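Local coordinates for protein 1-deoxy-D-xylulose 5-phosphate reductoisomerase (Moraxella catarrhalis, PDB 4ZQG) that probably catalyses the NAD(P)H-dependent rearrangement and reduction of 1-deoxy-D-xylulose 5-phosphate to 2-C-methyl-D-erythritol 4-phosphate, and binds the inhibitor fosmidomycin with magnesium, at residues R32-A37 with D95-T100; A116-G121 with K141-H146; G121-L126 with L288-R293; T173-T178 with F243-H248. One frame throughout, in Å; residues are numbered along the deposited sequence.

Interaction 1. Residues R32-A37 with D95-T100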
loop_
_atom_site.group_PDB
_atom_site.type_symbol
_atom_site.label_atom_id
_atom_site.label_comp_id
_atom_site.label_asym_id
_atom_site.label_seq_id
_atom_site.Cartn_x
_atom_site.Cartn_y
_atom_site.Cartn_z
ATOM N N ARG A 32 5.201 13.469 -24.785
ATOM C CA ARG A 32 4.213 13.530 -23.731
ATOM C C ARG A 32 4.304 14.889 -23.021
ATOM O O ARG A 32 3.297 15.472 -22.631
ATOM C CB ARG A 32 4.494 12.363 -22.763
ATOM C CG ARG A 32 3.332 11.901 -21.908
ATOM C CD ARG A 32 3.590 10.519 -21.318
ATOM N NE ARG A 32 2.375 9.703 -21.302
ATOM C CZ ARG A 32 1.333 9.906 -20.491
ATOM N NH1 ARG A 32 1.332 10.906 -19.604
ATOM N NH2 ARG A 32 0.271 9.107 -20.568
ATOM N N TYR A 33 5.529 15.371 -22.857
ATOM C CA TYR A 33 5.839 16.549 -22.089
ATOM C C TYR A 33 6.598 17.512 -22.972
ATOM O O TYR A 33 7.380 17.087 -23.782
ATOM C CB TYR A 33 6.699 16.139 -20.891
ATOM C CG TYR A 33 5.983 15.133 -20.012
ATOM C CD1 TYR A 33 4.855 15.519 -19.298
ATOM C CD2 TYR A 33 6.404 13.814 -19.917
ATOM C CE1 TYR A 33 4.159 14.631 -18.501
ATOM C CE2 TYR A 33 5.706 12.900 -19.128
ATOM C CZ TYR A 33 4.575 13.322 -18.412
ATOM O OH TYR A 33 3.824 12.473 -17.618
ATOM N N ARG A 34 6.340 18.801 -22.815
ATOM C CA ARG A 34 7.051 19.874 -23.493
ATOM C C ARG A 34 7.770 20.693 -22.419
ATOM O O ARG A 34 7.130 21.147 -21.483
ATOM C CB ARG A 34 6.042 20.775 -24.259
ATOM C CG ARG A 34 6.639 22.065 -24.817
ATOM C CD ARG A 34 5.689 22.905 -25.680
ATOM N NE ARG A 34 4.879 23.834 -24.887
ATOM C CZ ARG A 34 5.320 24.963 -24.338
ATOM N NH1 ARG A 34 6.594 25.351 -24.473
ATOM N NH2 ARG A 34 4.474 25.706 -23.634
ATOM N N ILE A 35 9.071 20.919 -22.557
ATOM C CA ILE A 35 9.785 21.771 -21.606
ATOM C C ILE A 35 9.627 23.240 -21.965
ATOM O O ILE A 35 10.122 23.686 -22.941
ATOM C CB ILE A 35 11.281 21.501 -21.578
ATOM C CG1 ILE A 35 11.597 20.022 -21.379
ATOM C CG2 ILE A 35 11.926 22.345 -20.505
ATOM C CD1 ILE A 35 10.842 19.351 -20.287
ATOM N N HIS A 36 8.939 24.005 -21.156
ATOM C CA HIS A 36 8.804 25.406 -21.405
ATOM C C HIS A 36 9.900 26.174 -20.701
ATOM O O HIS A 36 10.326 27.195 -21.210
ATOM C CB HIS A 36 7.454 25.852 -20.918
ATOM C CG HIS A 36 7.218 27.311 -21.052
ATOM N ND1 HIS A 36 6.734 27.879 -22.208
ATOM C CD2 HIS A 36 7.368 28.318 -20.160
ATOM C CE1 HIS A 36 6.613 29.182 -22.026
ATOM N NE2 HIS A 36 6.963 29.466 -20.784
ATOM N N ALA A 37 10.373 25.717 -19.541
ATOM C CA ALA A 37 11.412 26.456 -18.837
ATOM C C ALA A 37 12.255 25.600 -17.938
ATOM O O ALA A 37 11.827 24.579 -17.518
ATOM C CB ALA A 37 10.813 27.584 -18.041
ATOM N N ASP A 95 3.706 31.742 -15.508
ATOM C CA ASP A 95 3.636 31.936 -16.927
ATOM C C ASP A 95 2.354 31.302 -17.457
ATOM O O ASP A 95 2.043 30.133 -17.181
ATOM C CB ASP A 95 4.915 31.340 -17.545
ATOM C CG ASP A 95 5.059 31.616 -19.020
ATOM O OD1 ASP A 95 4.062 31.407 -19.744
ATOM O OD2 ASP A 95 6.195 31.992 -19.445
ATOM N N GLU A 96 1.619 32.089 -18.243
ATOM C CA GLU A 96 0.325 31.660 -18.789
ATOM C C GLU A 96 0.499 30.387 -19.610
ATOM O O GLU A 96 -0.395 29.591 -19.693
ATOM C CB GLU A 96 -0.321 32.801 -19.590
ATOM C CG GLU A 96 -1.630 32.481 -20.308
ATOM N N ALA A 97 1.683 30.176 -20.164
ATOM C CA ALA A 97 1.930 29.038 -21.053
ATOM C C ALA A 97 2.407 27.766 -20.378
ATOM O O ALA A 97 2.589 26.760 -21.059
ATOM C CB ALA A 97 2.950 29.444 -22.123
ATOM N N VAL A 98 2.641 27.832 -19.068
ATOM C CA VAL A 98 3.110 26.691 -18.276
ATOM C C VAL A 98 1.936 25.954 -17.639
ATOM O O VAL A 98 1.136 26.556 -16.934
ATOM C CB VAL A 98 4.002 27.190 -17.132
ATOM C CG1 VAL A 98 4.356 26.082 -16.184
ATOM C CG2 VAL A 98 5.270 27.769 -17.662
ATOM N N ASP A 99 1.846 24.646 -17.841
ATOM C CA ASP A 99 0.857 23.831 -17.133
ATOM C C ASP A 99 1.390 23.394 -15.772
ATOM O O ASP A 99 0.690 23.485 -14.777
ATOM C CB ASP A 99 0.492 22.554 -17.912
ATOM C CG ASP A 99 -0.206 22.825 -19.239
ATOM O OD1 ASP A 99 0.010 22.041 -20.176
ATOM O OD2 ASP A 99 -0.968 23.801 -19.371
ATOM N N THR A 100 2.611 22.890 -15.721
ATOM C CA THR A 100 3.079 22.187 -14.547
ATOM C C THR A 100 4.402 22.702 -14.060
ATOM O O THR A 100 5.269 22.925 -14.840
ATOM C CB THR A 100 3.151 20.676 -14.821
ATOM O OG1 THR A 100 1.834 20.217 -15.155
ATOM C CG2 THR A 100 3.625 19.888 -13.570
#
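The imidazole of His36 meets Asp95 at its NE2 edge and its strand neighbour Arg34, in plane, at its ND1 edge, while methyl groups of Ala97 and Val98 approach it obliquely. The setting is the Rossmann-type nucleotide-binding domain. His36 lies on strand 33-39 of the parallel sheet, and Asp95 to Val98 form a type I beta turn in the loop between helix 85-93 and strand 100-103. Strand 7-12 lies between these two strands in the sheet, and the side chains of Arg34 and His36 touch its Ser8.

The CB of His36 points toward the turn, and CG lies anti to the backbone N (chi1 177°). Its NE2 donates to Asp95 OD2 at 3.0 Å along a fairly straight path (159°), arriving from above the carboxylate plane; ring and carboxylate stand 80° apart. The other oxygen, Asp95 OD1, uses its anti lone pair to accept from Ala97 N at 2.7 Å, which makes an Asx turn. A salt bridge from Lys58 to Asp95 OD2 adds a third hold on the carboxylate and would offset its charge.

On the far edge, Arg34 NH1 and NH2 each make a weak bond to His36 ND1, both at 3.4 Å, with ND1 at the edge of the guanidinium. A ring that donates at NE2 and accepts at ND1 is consistent with a neutral imidazole. The Ala97 carbonyl also lies near the guanidinium plane, but its hydrogen bond goes to Ser8 OG. Ala97 CB rests 3.7 Å from His36 CE1, and Val98 CG2 approaches His36 CD2 at 3.3 Å.

Interaction 2. Residues A116-G121 with K141-H146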
loop_
_atom_site.group_PDB
_atom_site.type_symbol
_atom_site.label_atom_id
_atom_site.label_comp_id
_atom_site.label_asym_id
_atom_site.label_seq_id
_atom_site.Cartn_x
_atom_site.Cartn_y
_atom_site.Cartn_z
ATOM N N ALA A 116 4.039 31.851 -6.180
ATOM C CA ALA A 116 3.630 32.341 -7.500
ATOM C C ALA A 116 2.903 31.245 -8.278
ATOM O O ALA A 116 1.873 31.482 -8.893
ATOM C CB ALA A 116 4.846 32.829 -8.295
ATOM N N ALA A 117 3.461 30.043 -8.253
ATOM C CA ALA A 117 2.820 28.900 -8.894
ATOM C C ALA A 117 1.438 28.572 -8.229
ATOM O O ALA A 117 0.444 28.355 -8.916
ATOM C CB ALA A 117 3.752 27.697 -8.866
ATOM N N ALA A 118 1.356 28.573 -6.911
ATOM C CA ALA A 118 0.056 28.363 -6.282
ATOM C C ALA A 118 -0.890 29.512 -6.640
ATOM O O ALA A 118 -2.062 29.275 -6.963
ATOM C CB ALA A 118 0.192 28.193 -4.784
ATOM N N GLY A 119 -0.367 30.737 -6.666
ATOM C CA GLY A 119 -1.168 31.919 -6.997
ATOM C C GLY A 119 -1.740 31.890 -8.404
ATOM O O GLY A 119 -2.763 32.522 -8.675
ATOM N N ALA A 120 -1.050 31.171 -9.294
ATOM C CA ALA A 120 -1.365 31.120 -10.719
ATOM C C ALA A 120 -2.203 29.914 -11.041
ATOM O O ALA A 120 -2.612 29.711 -12.188
ATOM C CB ALA A 120 -0.080 31.056 -11.516
ATOM N N GLY A 121 -2.390 29.076 -10.042
ATOM C CA GLY A 121 -3.259 27.954 -10.157
ATOM C C GLY A 121 -2.612 26.844 -10.928
ATOM O O GLY A 121 -3.256 26.250 -11.761
ATOM N N LYS A 141 -3.376 27.546 1.513
ATOM C CA LYS A 141 -4.504 28.499 1.412
ATOM C C LYS A 141 -4.518 29.070 0.013
ATOM O O LYS A 141 -5.510 28.981 -0.671
ATOM C CB LYS A 141 -4.434 29.647 2.452
ATOM C CG LYS A 141 -4.845 29.286 3.885
ATOM C CD LYS A 141 -4.896 30.537 4.783
ATOM N N THR A 142 -3.372 29.609 -0.412
ATOM C CA THR A 142 -3.228 30.246 -1.729
ATOM C C THR A 142 -3.568 29.295 -2.875
ATOM O O THR A 142 -4.290 29.662 -3.814
ATOM C CB THR A 142 -1.806 30.825 -1.928
ATOM O OG1 THR A 142 -1.526 31.800 -0.898
ATOM C CG2 THR A 142 -1.684 31.464 -3.314
ATOM N N ALA A 143 -3.055 28.073 -2.773
ATOM C CA ALA A 143 -3.401 26.994 -3.730
ATOM C C ALA A 143 -4.898 26.700 -3.800
ATOM O O ALA A 143 -5.480 26.679 -4.897
ATOM C CB ALA A 143 -2.629 25.732 -3.408
ATOM N N LYS A 144 -5.520 26.511 -2.631
ATOM C CA LYS A 144 -6.960 26.244 -2.584
ATOM C C LYS A 144 -7.760 27.360 -3.215
ATOM O O LYS A 144 -8.643 27.120 -4.043
ATOM C CB LYS A 144 -7.432 25.941 -1.155
ATOM C CG LYS A 144 -7.156 24.496 -0.749
ATOM C CD LYS A 144 -7.769 24.145 0.583
ATOM C CE LYS A 144 -7.231 22.824 1.093
ATOM N NZ LYS A 144 -7.532 21.722 0.136
ATOM N N LYS A 145 -7.409 28.581 -2.843
ATOM C CA LYS A 145 -8.045 29.778 -3.376
ATOM C C LYS A 145 -7.942 29.861 -4.912
ATOM O O LYS A 145 -8.890 30.244 -5.566
ATOM C CB LYS A 145 -7.461 31.037 -2.688
ATOM C CG LYS A 145 -8.089 32.364 -3.107
ATOM C CD LYS A 145 -7.707 33.516 -2.187
ATOM C CE LYS A 145 -7.972 34.869 -2.851
ATOM N N HIS A 146 -6.820 29.474 -5.508
ATOM C CA HIS A 146 -6.679 29.675 -6.951
ATOM C C HIS A 146 -6.784 28.446 -7.840
ATOM O O HIS A 146 -6.680 28.551 -9.062
ATOM C CB HIS A 146 -5.401 30.417 -7.216
ATOM C CG HIS A 146 -5.491 31.855 -6.834
ATOM N ND1 HIS A 146 -5.111 32.321 -5.592
ATOM C CD2 HIS A 146 -5.959 32.924 -7.516
ATOM C CE1 HIS A 146 -5.314 33.625 -5.537
ATOM N NE2 HIS A 146 -5.826 34.014 -6.692
#
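Thr142 O accepts twice from His146, the residue whose ring rests on the backbone of Gly119 in the facing helix. One bond is the helical one from His146 N at 3.1 Å; the other is a weak bond from His146 ND1 at 3.3 Å, in the plane of the imidazole. His146 CG lies anti to the carbonyl carbon (chi1 -73°), and the weak bond is consistent with a preferred ring rotation. One face is presented to Gly119 O, which stands 3.3 Å above the ring plane, offset toward the rim near CG and CD2.

Further back, packing takes over from polar contact. Ala118 CB sits 4.0 Å from Ala143 CB and also touches the Ala143 backbone. Thr142 CG2 lies 3.7 Å from Gly119 N, while Thr142 OG1 turns to Leu138 O within its own helix. With small residues at 118, 119 and 143, the axes of 116-120 and 141-146 come within 7.7 Å at an angle of 24°. At the end of the first helix, Gly121 adopts positive phi in a Schellman motif, and its CA lies 3.6 Å from His146 O.

Helices 111-120 and 130-146 stand before and after strand 123-126, packed side by side as is typical of successive beta-alpha-beta crossovers in a Rossmann-type domain.

Interaction 3. Residues G121-L126 with L288-R293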
loop_
_atom_site.group_PDB
_atom_site.type_symbol
_atom_site.label_atom_id
_atom_site.label_comp_id
_atom_site.label_asym_id
_atom_site.label_seq_id
_atom_site.Cartn_x
_atom_site.Cartn_y
_atom_site.Cartn_z
ATOM N N GLY A 121 -2.390 29.076 -10.042
ATOM C CA GLY A 121 -3.259 27.954 -10.157
ATOM C C GLY A 121 -2.612 26.844 -10.928
ATOM O O GLY A 121 -3.256 26.250 -11.761
ATOM N N LYS A 122 -1.360 26.528 -10.655
ATOM C CA LYS A 122 -0.701 25.549 -11.495
ATOM C C LYS A 122 -0.789 24.175 -10.874
ATOM O O LYS A 122 -1.123 24.030 -9.712
ATOM C CB LYS A 122 0.784 25.889 -11.724
ATOM C CG LYS A 122 1.089 27.204 -12.409
ATOM C CD LYS A 122 0.665 27.180 -13.847
ATOM C CE LYS A 122 0.852 28.560 -14.434
ATOM N NZ LYS A 122 0.010 28.722 -15.655
ATOM N N ARG A 123 -0.462 23.164 -11.662
ATOM C CA ARG A 123 -0.158 21.868 -11.122
ATOM C C ARG A 123 1.255 21.931 -10.641
ATOM O O ARG A 123 2.127 22.255 -11.412
ATOM C CB ARG A 123 -0.321 20.818 -12.199
ATOM C CG ARG A 123 0.055 19.417 -11.788
ATOM C CD ARG A 123 -0.649 18.470 -12.745
ATOM N NE ARG A 123 0.057 17.208 -12.831
ATOM C CZ ARG A 123 -0.528 16.017 -12.905
ATOM N NH1 ARG A 123 -1.860 15.903 -12.907
ATOM N NH2 ARG A 123 0.230 14.922 -12.955
ATOM N N ILE A 124 1.480 21.670 -9.364
ATOM C CA ILE A 124 2.789 21.831 -8.763
ATOM C C ILE A 124 3.280 20.489 -8.236
ATOM O O ILE A 124 2.609 19.876 -7.430
ATOM C CB ILE A 124 2.714 22.786 -7.555
ATOM C CG1 ILE A 124 2.022 24.097 -7.920
ATOM C CG2 ILE A 124 4.081 23.010 -6.943
ATOM C CD1 ILE A 124 2.046 25.112 -6.812
ATOM N N LEU A 125 4.479 20.090 -8.634
ATOM C CA LEU A 125 5.109 18.896 -8.167
ATOM C C LEU A 125 6.185 19.296 -7.175
ATOM O O LEU A 125 7.232 19.817 -7.551
ATOM C CB LEU A 125 5.757 18.150 -9.338
ATOM C CG LEU A 125 4.889 17.262 -10.222
ATOM C CD1 LEU A 125 3.567 17.902 -10.569
ATOM C CD2 LEU A 125 5.603 16.909 -11.499
ATOM N N LEU A 126 5.957 18.998 -5.901
ATOM C CA LEU A 126 6.730 19.609 -4.849
ATOM C C LEU A 126 7.829 18.731 -4.354
ATOM O O LEU A 126 7.608 17.697 -3.805
ATOM C CB LEU A 126 5.807 19.988 -3.708
ATOM C CG LEU A 126 6.430 20.942 -2.712
ATOM C CD1 LEU A 126 6.679 22.279 -3.346
ATOM C CD2 LEU A 126 5.491 21.096 -1.549
ATOM N N LEU A 288 4.241 13.095 -12.167
ATOM C CA LEU A 288 4.119 13.617 -13.516
ATOM C C LEU A 288 2.922 13.082 -14.254
ATOM O O LEU A 288 2.210 13.824 -14.925
ATOM C CB LEU A 288 5.333 13.287 -14.353
ATOM C CG LEU A 288 6.508 14.256 -14.215
ATOM C CD1 LEU A 288 7.701 13.682 -14.941
ATOM C CD2 LEU A 288 6.162 15.617 -14.780
ATOM N N ALA A 289 2.697 11.783 -14.188
ATOM C CA ALA A 289 1.664 11.219 -15.020
ATOM C C ALA A 289 0.307 11.210 -14.352
ATOM O O ALA A 289 -0.675 10.969 -15.020
ATOM C CB ALA A 289 2.051 9.846 -15.447
ATOM N N TYR A 290 0.243 11.497 -13.051
ATOM C CA TYR A 290 -0.999 11.363 -12.289
ATOM C C TYR A 290 -2.164 12.027 -13.023
ATOM O O TYR A 290 -1.988 13.112 -13.582
ATOM C CB TYR A 290 -0.817 11.984 -10.910
ATOM C CG TYR A 290 -2.003 11.826 -10.020
ATOM C CD1 TYR A 290 -2.030 10.846 -9.043
ATOM C CD2 TYR A 290 -3.116 12.674 -10.140
ATOM C CE1 TYR A 290 -3.149 10.701 -8.228
ATOM C CE2 TYR A 290 -4.211 12.534 -9.317
ATOM C CZ TYR A 290 -4.219 11.544 -8.366
ATOM O OH TYR A 290 -5.319 11.378 -7.556
ATOM N N PRO A 291 -3.355 11.408 -13.061
ATOM C CA PRO A 291 -3.705 10.156 -12.411
ATOM C C PRO A 291 -3.323 8.881 -13.195
ATOM O O PRO A 291 -3.633 7.763 -12.773
ATOM C CB PRO A 291 -5.216 10.266 -12.347
ATOM C CG PRO A 291 -5.545 10.908 -13.656
ATOM C CD PRO A 291 -4.448 11.878 -13.928
ATOM N N GLU A 292 -2.690 9.045 -14.341
ATOM C CA GLU A 292 -2.146 7.908 -15.052
ATOM C C GLU A 292 -0.784 7.477 -14.478
ATOM O O GLU A 292 -0.277 8.072 -13.519
ATOM C CB GLU A 292 -2.002 8.252 -16.512
ATOM C CG GLU A 292 -3.291 8.574 -17.222
ATOM C CD GLU A 292 -3.051 8.675 -18.722
ATOM O OE1 GLU A 292 -2.017 9.235 -19.148
ATOM O OE2 GLU A 292 -3.880 8.172 -19.494
ATOM N N ARG A 293 -0.226 6.413 -15.052
ATOM C CA ARG A 293 1.111 5.982 -14.701
ATOM C C ARG A 293 1.893 5.658 -15.950
ATOM O O ARG A 293 1.314 5.330 -16.982
ATOM C CB ARG A 293 1.067 4.748 -13.802
ATOM C CG ARG A 293 0.262 4.932 -12.518
ATOM C CD ARG A 293 0.931 4.195 -11.398
ATOM N NE ARG A 293 0.211 4.287 -10.137
ATOM C CZ ARG A 293 0.783 4.287 -8.937
ATOM N NH1 ARG A 293 2.112 4.234 -8.795
ATOM N NH2 ARG A 293 0.039 4.366 -7.874
#
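Strand 123-126 passes the C-terminal end of helix 281-289, with the CA atoms of Leu125 and Leu288 7.6 Å apart; just beyond, Tyr290 leaves the helical conformation and a cis peptide bond leads into Pro291. Arg123 spans the gap at full stretch. Its CG is anti to the backbone N (chi1 176°), the chain is extended as far as NE, and the guanidinium presents its NH1-NH2 end to a single acceptor. Arg123 NH1 and NH2 both donate to Tyr290 O, each at 2.9 Å. The oxygen lies in the guanidinium plane, whereas NH1 stands 40° above the carbonyl plane and NH2 is tilted from it by only 16°.

The contact joins strand 123-126 of the Rossmann-type domain to the C-terminal end of helix 281-289 and the loop after it. A weak bond from Arg123 NH2 to Ala287 O adds to the cluster of carbonyls, so the cation sits where the negative end of the helix dipole would be expected to stabilise it. Tyr290 CB packs 3.7 Å from Arg123 NH2, but the phenol leads elsewhere, its OH bonding to Gln169.

Deeper in, the two leucines cross at about a right angle, Leu125 CD2 touching Leu288 CD2 at 3.6 Å. Past the cis-proline the chain reaches the second subunit, where Glu292 bonds to Ser179 and Arg293 pairs with Asp268 of that neighbouring chain.

Interaction 4. Residues T173-T178 with F243-H248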
loop_
_atom_site.group_PDB
_atom_site.type_symbol
_atom_site.label_atom_id
_atom_site.label_comp_id
_atom_site.label_asym_id
_atom_site.label_seq_id
_atom_site.Cartn_x
_atom_site.Cartn_y
_atom_site.Cartn_z
ATOM N N THR A 173 -8.842 17.941 2.975
ATOM C CA THR A 173 -9.677 18.160 4.152
ATOM C C THR A 173 -10.655 17.022 4.364
ATOM O O THR A 173 -11.107 16.814 5.483
ATOM C CB THR A 173 -10.489 19.464 4.055
ATOM O OG1 THR A 173 -11.292 19.415 2.879
ATOM C CG2 THR A 173 -9.572 20.650 3.995
ATOM N N ALA A 174 -10.965 16.304 3.282
ATOM C CA ALA A 174 -11.763 15.090 3.318
ATOM C C ALA A 174 -11.231 14.052 4.303
ATOM O O ALA A 174 -11.996 13.186 4.747
ATOM C CB ALA A 174 -11.851 14.466 1.935
ATOM N N ILE A 175 -9.948 14.121 4.649
ATOM C CA ILE A 175 -9.350 13.209 5.627
ATOM C C ILE A 175 -9.908 13.313 7.040
ATOM O O ILE A 175 -9.566 12.503 7.900
ATOM C CB ILE A 175 -7.838 13.435 5.729
ATOM C CG1 ILE A 175 -7.140 12.209 6.283
ATOM C CG2 ILE A 175 -7.512 14.651 6.592
ATOM C CD1 ILE A 175 -5.645 12.231 6.159
ATOM N N HIS A 176 -10.717 14.319 7.336
ATOM C CA HIS A 176 -11.291 14.408 8.684
ATOM C C HIS A 176 -12.651 13.770 8.739
ATOM O O HIS A 176 -13.197 13.648 9.799
ATOM C CB HIS A 176 -11.367 15.854 9.167
ATOM C CG HIS A 176 -10.042 16.551 9.149
ATOM N ND1 HIS A 176 -9.088 16.338 10.119
ATOM C CD2 HIS A 176 -9.511 17.449 8.284
ATOM C CE1 HIS A 176 -8.031 17.086 9.862
ATOM N NE2 HIS A 176 -8.263 17.769 8.753
ATOM N N HIS A 177 -13.189 13.385 7.599
ATOM C CA HIS A 177 -14.427 12.634 7.535
ATOM C C HIS A 177 -14.050 11.204 7.970
ATOM O O HIS A 177 -13.165 10.578 7.380
ATOM C CB HIS A 177 -14.976 12.688 6.113
ATOM C CG HIS A 177 -16.413 12.305 5.981
ATOM N ND1 HIS A 177 -17.102 11.556 6.924
ATOM C CD2 HIS A 177 -17.290 12.528 4.973
ATOM C CE1 HIS A 177 -18.344 11.360 6.514
ATOM N NE2 HIS A 177 -18.480 11.927 5.327
ATOM N N THR A 178 -14.667 10.718 9.047
ATOM C CA THR A 178 -14.185 9.520 9.729
ATOM C C THR A 178 -14.529 8.239 8.965
ATOM O O THR A 178 -13.943 7.198 9.235
ATOM C CB THR A 178 -14.686 9.448 11.201
ATOM O OG1 THR A 178 -16.094 9.294 11.227
ATOM C CG2 THR A 178 -14.330 10.715 11.998
ATOM N N PHE A 243 -1.305 16.956 4.215
ATOM C CA PHE A 243 -2.402 16.057 4.481
ATOM C C PHE A 243 -3.368 16.590 5.534
ATOM O O PHE A 243 -4.298 15.909 5.927
ATOM C CB PHE A 243 -1.819 14.728 4.884
ATOM C CG PHE A 243 -0.882 14.182 3.873
ATOM C CD1 PHE A 243 0.433 13.930 4.188
ATOM C CD2 PHE A 243 -1.324 13.927 2.599
ATOM C CE1 PHE A 243 1.298 13.431 3.241
ATOM C CE2 PHE A 243 -0.482 13.394 1.675
ATOM C CZ PHE A 243 0.838 13.168 1.996
ATOM N N ASP A 244 -3.154 17.837 5.923
ATOM C CA ASP A 244 -4.059 18.587 6.750
ATOM C C ASP A 244 -4.304 17.953 8.125
ATOM O O ASP A 244 -5.435 17.904 8.583
ATOM C CB ASP A 244 -5.363 18.818 6.024
ATOM C CG ASP A 244 -6.139 19.909 6.636
ATOM O OD1 ASP A 244 -7.337 19.701 6.918
ATOM O OD2 ASP A 244 -5.530 20.962 6.935
ATOM N N LEU A 245 -3.211 17.529 8.767
ATOM C CA LEU A 245 -3.218 16.909 10.076
ATOM C C LEU A 245 -2.303 17.652 11.041
ATOM O O LEU A 245 -1.556 18.551 10.628
ATOM C CB LEU A 245 -2.687 15.495 9.933
ATOM C CG LEU A 245 -3.456 14.553 9.016
ATOM C CD1 LEU A 245 -2.709 13.244 8.922
ATOM C CD2 LEU A 245 -4.870 14.280 9.531
ATOM N N LYS A 246 -2.310 17.246 12.311
ATOM C CA LYS A 246 -1.387 17.759 13.330
ATOM C C LYS A 246 -0.370 16.700 13.657
ATOM O O LYS A 246 -0.545 15.567 13.306
ATOM C CB LYS A 246 -2.119 18.158 14.603
ATOM C CG LYS A 246 -3.298 19.076 14.381
ATOM C CD LYS A 246 -2.841 20.468 14.077
ATOM C CE LYS A 246 -4.027 21.378 13.888
ATOM N NZ LYS A 246 -3.468 22.737 13.700
ATOM N N GLU A 247 0.719 17.070 14.304
ATOM C CA GLU A 247 1.845 16.155 14.446
ATOM C C GLU A 247 1.537 14.886 15.231
ATOM O O GLU A 247 2.176 13.880 15.006
ATOM C CB GLU A 247 3.089 16.843 15.039
ATOM C CG GLU A 247 2.905 17.546 16.381
ATOM C CD GLU A 247 2.599 16.597 17.543
ATOM O OE1 GLU A 247 3.213 15.517 17.576
ATOM O OE2 GLU A 247 1.772 16.942 18.435
ATOM N N HIS A 248 0.602 14.934 16.166
ATOM C CA HIS A 248 0.282 13.736 16.972
ATOM C C HIS A 248 -0.188 12.600 16.061
ATOM O O HIS A 248 0.164 11.454 16.281
ATOM C CB HIS A 248 -0.732 14.030 18.102
ATOM C CG HIS A 248 -2.060 14.473 17.615
ATOM N ND1 HIS A 248 -3.100 13.603 17.407
ATOM C CD2 HIS A 248 -2.506 15.686 17.229
ATOM C CE1 HIS A 248 -4.139 14.256 16.924
ATOM N NE2 HIS A 248 -3.803 15.525 16.805
#
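A short 3-10 turn at residues 174-176 packs against the exit loop of helix 230-243, and a His-carboxylate hydrogen bond from His176 to Asp244 ties the two together. His176 NE2 donates to Asp244 OD1 at 2.8 Å with an angle of 147°. The oxygen lies in the imidazole plane; NE2 meets it from above the carboxylate plane, and the ring and carboxylate planes stand 83° apart. The Asp244 carbonyl also comes close, its O 2.8 Å from His176 NE2. Both oxygens are brought to the ring by Asp244, the first residue past the helix, whose positive phi (60°) turns the chain there.

Beside the polar pair lies an apolar patch. Ile175 CG2 sits 3.8 Å above the centre of the His176 ring, covering one face. The same methyl is 3.5 Å from Phe243 O and 4.0 Å from Leu245 CD2, the Ile175 and Leu245 side chains crossing at about a right angle. Thr173 CG2 brushes Asp244 OD1, while Thr173 OG1 bonds to Asp171.

Within the turn, His176 N bonds back to Thr173 O at 3.1 Å. The two loops lead into strands 182-189 and 250-254, and the arrangement is a loop-to-loop junction at the entrance to neighbouring parallel strands of the mixed four-stranded sheet.

Interactions 1 and 3 reach the parallel sheet of the Rossmann-type domain, and interaction 2 pairs two helices flanking it. Interactions 2 and 3 share Gly121, where helix 111-120 gives way to strand 123-126, and Ile124 packs back on Ala117 and Ala118. Interactions 1 and 3 meet directly, through the salt bridge of Arg32 NH2 with Glu292 OE1 at 2.7 Å and through Lys122 NZ, 2.8 Å from Val98 O. Interaction 4 touches none of the others, although its nearest atoms come within about 4 Å of interaction 2; its centre is about 32 Å from that of interaction 1. The side chain of Leu125 lies about 10 Å from NAD, and that of Phe243 about 11 Å from the magnesium ion.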